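Local coordinates for protein acyl-coenzyme A oxidase acox-1.1 (Caenorhabditis elegans, PDB 5K3H) that catalyses the FAD-dependent desaturation of acyl-CoA thioesters to (2E)-enoyl-CoA, the first step of peroxisomal beta-oxidation, passing electrons to oxygen to give hydrogen peroxide, at residues 472-484 with 585-597. Sequence-based numbering, arbitrary orientation.
Sequences ARSEPTSLIDRVP and DGFMSSTQLDYVR
Ser478 N donates to Phe587 O (2.9 Å), pinning 472-484, part of the irregular connection between helix 437-456 and helix 489-515, against the turn and capping box that open helix 590-616 of the helical C-terminal region. In that box Ser589 OG accepts from Gln592 N, while Ser589 N donates to Gln592 OE1 on a lone pair. Glutamine suits this place because Gln592 NE2 can then grip two loop carbonyls, both lying near the amide plane: Ser478 O at 2.8 Å, met from above its carbonyl plane, and Ile480 O at 3.0 Å, met on a lone pair. Held at both ends, the amide is fixed in rotation. A leucine here would probably leave both carbonyls without this donor and Ser589 N without its side-chain acceptor. With CG anti to the backbone N (chi1 -165°), the flat Phe587 ring can lie against the Thr477-Ser478 peptide, Ser478 N over its centre, and it stacks with His497 of helix 489-515. Farther along, Ile480 CG2 packs on Tyr595 CD2 (3.6 Å). Asp481 covers one face of the same ring: its flat carboxylate lies 13° from the ring plane, and its CB, which carries hydrogens, makes a CH-pi contact 3.6 Å from the Tyr595 centroid.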
loop_
_atom_site.group_PDB
_atom_site.type_symbol
_atom_site.label_atom_id
_atom_site.label_comp_id
_atom_site.label_asym_id
_atom_site.label_seq_id
_atom_site.Cartn_x
_atom_site.Cartn_y
_atom_site.Cartn_z
ATOM N N ALA B 472 26.271 -19.731 20.108
ATOM C CA ALA B 472 26.464 -19.220 21.456
ATOM C C ALA B 472 25.384 -19.720 22.410
ATOM O O ALA B 472 24.288 -20.104 22.001
ATOM C CB ALA B 472 26.492 -17.691 21.447
ATOM N N ARG B 473 25.697 -19.660 23.706
ATOM C CA ARG B 473 24.827 -20.185 24.752
ATOM C C ARG B 473 23.939 -19.088 25.312
ATOM O O ARG B 473 24.383 -17.965 25.553
ATOM C CB ARG B 473 25.640 -20.793 25.891
ATOM C CG ARG B 473 26.627 -21.865 25.487
ATOM C CD ARG B 473 27.238 -22.454 26.753
ATOM N NE ARG B 473 28.692 -22.405 26.758
ATOM C CZ ARG B 473 29.451 -23.273 26.099
ATOM N NH1 ARG B 473 30.774 -23.173 26.159
ATOM N NH2 ARG B 473 28.885 -24.243 25.379
ATOM N N SER B 474 22.686 -19.418 25.533
ATOM C CA SER B 474 21.768 -18.423 26.040
ATOM C C SER B 474 21.737 -18.475 27.556
ATOM O O SER B 474 21.914 -19.534 28.159
ATOM C CB SER B 474 20.369 -18.652 25.479
ATOM O OG SER B 474 20.290 -18.185 24.152
ATOM N N GLU B 475 21.526 -17.313 28.167
ATOM C CA GLU B 475 21.160 -17.259 29.560
ATOM C C GLU B 475 19.758 -17.821 29.751
ATOM O O GLU B 475 19.019 -18.006 28.781
ATOM C CB GLU B 475 21.284 -15.828 30.063
ATOM C CG GLU B 475 22.572 -15.643 30.843
ATOM C CD GLU B 475 23.322 -14.372 30.513
ATOM O OE1 GLU B 475 22.679 -13.385 30.069
ATOM O OE2 GLU B 475 24.561 -14.348 30.746
ATOM N N PRO B 476 19.386 -18.165 30.988
ATOM C CA PRO B 476 18.035 -18.712 31.197
ATOM C C PRO B 476 16.926 -17.765 30.765
ATOM O O PRO B 476 15.917 -18.213 30.208
ATOM C CB PRO B 476 17.993 -18.987 32.709
ATOM C CG PRO B 476 19.386 -18.985 33.156
ATOM C CD PRO B 476 20.174 -18.129 32.231
ATOM N N THR B 477 17.067 -16.461 31.000
ATOM C CA THR B 477 16.019 -15.520 30.626
ATOM C C THR B 477 16.652 -14.272 30.037
ATOM O O THR B 477 17.869 -14.066 30.104
ATOM C CB THR B 477 15.179 -15.076 31.829
ATOM O OG1 THR B 477 16.046 -14.432 32.784
ATOM C CG2 THR B 477 14.474 -16.263 32.481
ATOM N N SER B 478 15.798 -13.379 29.569
ATOM C CA SER B 478 16.269 -12.073 29.147
ATOM C C SER B 478 16.568 -11.257 30.394
ATOM O O SER B 478 15.916 -11.422 31.429
ATOM C CB SER B 478 15.218 -11.366 28.283
ATOM O OG SER B 478 15.654 -10.062 27.914
ATOM N N LEU B 479 17.581 -10.398 30.312
ATOM C CA LEU B 479 17.951 -9.583 31.462
ATOM C C LEU B 479 17.485 -8.143 31.289
ATOM O O LEU B 479 18.012 -7.228 31.927
ATOM C CB LEU B 479 19.467 -9.664 31.715
ATOM C CG LEU B 479 20.067 -11.034 32.107
ATOM C CD1 LEU B 479 21.579 -11.016 32.260
ATOM C CD2 LEU B 479 19.453 -11.537 33.406
ATOM N N ILE B 480 16.472 -7.935 30.453
ATOM C CA ILE B 480 15.888 -6.614 30.300
ATOM C C ILE B 480 15.120 -6.284 31.575
ATOM O O ILE B 480 14.252 -7.054 32.014
ATOM C CB ILE B 480 14.982 -6.581 29.057
ATOM C CG1 ILE B 480 15.823 -6.623 27.776
ATOM C CG2 ILE B 480 14.060 -5.372 29.071
ATOM C CD1 ILE B 480 14.967 -6.766 26.521
ATOM N N ASP B 481 15.443 -5.144 32.182
ATOM C CA ASP B 481 14.812 -4.668 33.412
ATOM C C ASP B 481 15.162 -5.560 34.602
ATOM O O ASP B 481 14.380 -5.676 35.555
ATOM C CB ASP B 481 13.282 -4.551 33.275
ATOM C CG ASP B 481 12.641 -3.777 34.445
ATOM O OD1 ASP B 481 13.304 -2.841 34.949
ATOM O OD2 ASP B 481 11.501 -4.110 34.881
ATOM N N ARG B 482 16.300 -6.247 34.536
ATOM C CA ARG B 482 16.761 -7.098 35.617
ATOM C C ARG B 482 18.186 -6.795 35.991
ATOM O O ARG B 482 18.681 -7.327 36.986
ATOM C CB ARG B 482 16.661 -8.577 35.229
ATOM C CG ARG B 482 15.309 -8.975 34.751
ATOM C CD ARG B 482 15.235 -10.453 34.651
ATOM N NE ARG B 482 14.817 -11.075 35.907
ATOM C CZ ARG B 482 14.755 -12.393 36.092
ATOM N NH1 ARG B 482 15.092 -13.221 35.109
ATOM N NH2 ARG B 482 14.361 -12.885 37.260
ATOM N N VAL B 483 18.854 -5.952 35.230
ATOM C CA VAL B 483 20.288 -5.793 35.328
ATOM C C VAL B 483 20.569 -4.356 34.909
ATOM O O VAL B 483 20.011 -3.891 33.905
ATOM C CB VAL B 483 20.975 -6.835 34.435
ATOM C CG1 VAL B 483 21.796 -6.175 33.318
ATOM C CG2 VAL B 483 21.755 -7.835 35.280
ATOM N N PRO B 484 21.374 -3.606 35.662
ATOM C CA PRO B 484 21.706 -2.237 35.248
ATOM C C PRO B 484 22.646 -2.261 34.054
ATOM O O PRO B 484 23.640 -2.994 34.036
ATOM C CB PRO B 484 22.371 -1.635 36.486
ATOM C CG PRO B 484 22.839 -2.798 37.286
ATOM C CD PRO B 484 21.943 -3.957 36.972
ATOM N N ASP B 585 9.088 -19.589 24.771
ATOM C CA ASP B 585 9.869 -20.467 25.617
ATOM C C ASP B 585 10.061 -19.915 27.032
ATOM O O ASP B 585 10.908 -20.425 27.771
ATOM C CB ASP B 585 11.234 -20.687 24.984
ATOM C CG ASP B 585 11.991 -19.393 24.796
ATOM O OD1 ASP B 585 11.377 -18.318 24.900
ATOM O OD2 ASP B 585 13.216 -19.439 24.579
ATOM N N GLY B 586 9.275 -18.915 27.431
ATOM C CA GLY B 586 9.488 -18.243 28.700
ATOM C C GLY B 586 10.753 -17.414 28.812
ATOM O O GLY B 586 11.144 -17.039 29.919
ATOM N N PHE B 587 11.399 -17.084 27.697
ATOM C CA PHE B 587 12.609 -16.269 27.781
ATOM C C PHE B 587 12.294 -14.876 28.317
ATOM O O PHE B 587 13.142 -14.256 28.969
ATOM C CB PHE B 587 13.309 -16.199 26.422
ATOM C CG PHE B 587 14.721 -15.694 26.503
ATOM C CD1 PHE B 587 15.735 -16.526 26.987
ATOM C CD2 PHE B 587 15.054 -14.394 26.112
ATOM C CE1 PHE B 587 17.054 -16.081 27.073
ATOM C CE2 PHE B 587 16.383 -13.939 26.203
ATOM C CZ PHE B 587 17.376 -14.781 26.683
ATOM N N MET B 588 11.124 -14.328 27.979
ATOM C CA MET B 588 10.603 -13.098 28.584
ATOM C C MET B 588 9.321 -13.373 29.368
ATOM O O MET B 588 8.497 -14.214 28.989
ATOM C CB MET B 588 10.308 -12.012 27.533
ATOM C CG MET B 588 11.486 -11.127 27.177
ATOM S SD MET B 588 11.166 -9.763 25.997
ATOM C CE MET B 588 10.101 -8.634 26.879
ATOM N N SER B 589 9.139 -12.618 30.439
ATOM C CA SER B 589 7.911 -12.653 31.217
ATOM C C SER B 589 6.964 -11.546 30.765
ATOM O O SER B 589 7.341 -10.599 30.063
ATOM C CB SER B 589 8.215 -12.473 32.695
ATOM O OG SER B 589 8.884 -11.226 32.866
ATOM N N SER B 590 5.710 -11.676 31.198
ATOM C CA SER B 590 4.731 -10.618 30.990
ATOM C C SER B 590 5.207 -9.302 31.601
ATOM O O SER B 590 4.977 -8.225 31.037
ATOM C CB SER B 590 3.387 -11.045 31.578
ATOM O OG SER B 590 2.409 -10.029 31.403
ATOM N N THR B 591 5.837 -9.366 32.776
ATOM C CA THR B 591 6.353 -8.158 33.415
ATOM C C THR B 591 7.416 -7.471 32.566
ATOM O O THR B 591 7.409 -6.245 32.426
ATOM C CB THR B 591 6.912 -8.502 34.790
ATOM O OG1 THR B 591 5.823 -8.786 35.669
ATOM C CG2 THR B 591 7.693 -7.335 35.348
ATOM N N GLN B 592 8.346 -8.236 32.003
ATOM C CA GLN B 592 9.343 -7.642 31.121
ATOM C C GLN B 592 8.712 -7.070 29.864
ATOM O O GLN B 592 9.181 -6.057 29.346
ATOM C CB GLN B 592 10.391 -8.683 30.739
ATOM C CG GLN B 592 11.387 -8.985 31.827
ATOM C CD GLN B 592 12.288 -10.124 31.450
ATOM O OE1 GLN B 592 11.811 -11.199 31.069
ATOM N NE2 GLN B 592 13.598 -9.920 31.577
ATOM N N LEU B 593 7.656 -7.699 29.357
ATOM C CA LEU B 593 6.984 -7.150 28.190
ATOM C C LEU B 593 6.252 -5.870 28.542
ATOM O O LEU B 593 6.157 -4.967 27.710
ATOM C CB LEU B 593 6.031 -8.183 27.582
ATOM C CG LEU B 593 5.668 -7.991 26.105
ATOM C CD1 LEU B 593 6.908 -8.035 25.183
ATOM C CD2 LEU B 593 4.584 -9.002 25.654
ATOM N N ASP B 594 5.717 -5.773 29.761
ATOM C CA ASP B 594 5.128 -4.517 30.216
ATOM C C ASP B 594 6.181 -3.424 30.356
ATOM O O ASP B 594 5.900 -2.251 30.106
ATOM C CB ASP B 594 4.404 -4.739 31.542
ATOM C CG ASP B 594 3.098 -5.509 31.375
ATOM O OD1 ASP B 594 2.549 -5.533 30.235
ATOM O OD2 ASP B 594 2.618 -6.077 32.392
ATOM N N TYR B 595 7.392 -3.780 30.786
ATOM C CA TYR B 595 8.484 -2.811 30.789
ATOM C C TYR B 595 8.743 -2.302 29.384
ATOM O O TYR B 595 8.899 -1.097 29.169
ATOM C CB TYR B 595 9.748 -3.442 31.381
ATOM C CG TYR B 595 11.024 -2.597 31.292
ATOM C CD1 TYR B 595 11.392 -1.724 32.309
ATOM C CD2 TYR B 595 11.877 -2.704 30.194
ATOM C CE1 TYR B 595 12.556 -0.966 32.228
ATOM C CE2 TYR B 595 13.043 -1.951 30.106
ATOM C CZ TYR B 595 13.379 -1.083 31.120
ATOM O OH TYR B 595 14.550 -0.344 31.009
ATOM N N VAL B 596 8.741 -3.210 28.405
ATOM C CA VAL B 596 9.046 -2.843 27.029
ATOM C C VAL B 596 8.000 -1.867 26.501
ATOM O O VAL B 596 8.339 -0.895 25.820
ATOM C CB VAL B 596 9.148 -4.112 26.154
ATOM C CG1 VAL B 596 9.292 -3.744 24.688
ATOM C CG2 VAL B 596 10.331 -4.965 26.595
ATOM N N ARG B 597 6.723 -2.099 26.833
ATOM C CA ARG B 597 5.644 -1.191 26.436
ATOM C C ARG B 597 5.803 0.190 27.057
ATOM O O ARG B 597 5.600 1.206 26.388
ATOM C CB ARG B 597 4.288 -1.774 26.828
ATOM C CG ARG B 597 3.926 -3.031 26.118
ATOM C CD ARG B 597 2.610 -3.584 26.629
ATOM N NE ARG B 597 2.208 -4.769 25.880
ATOM C CZ ARG B 597 2.081 -5.992 26.394
ATOM N NH1 ARG B 597 2.314 -6.204 27.690
ATOM N NH2 ARG B 597 1.694 -7.002 25.609
#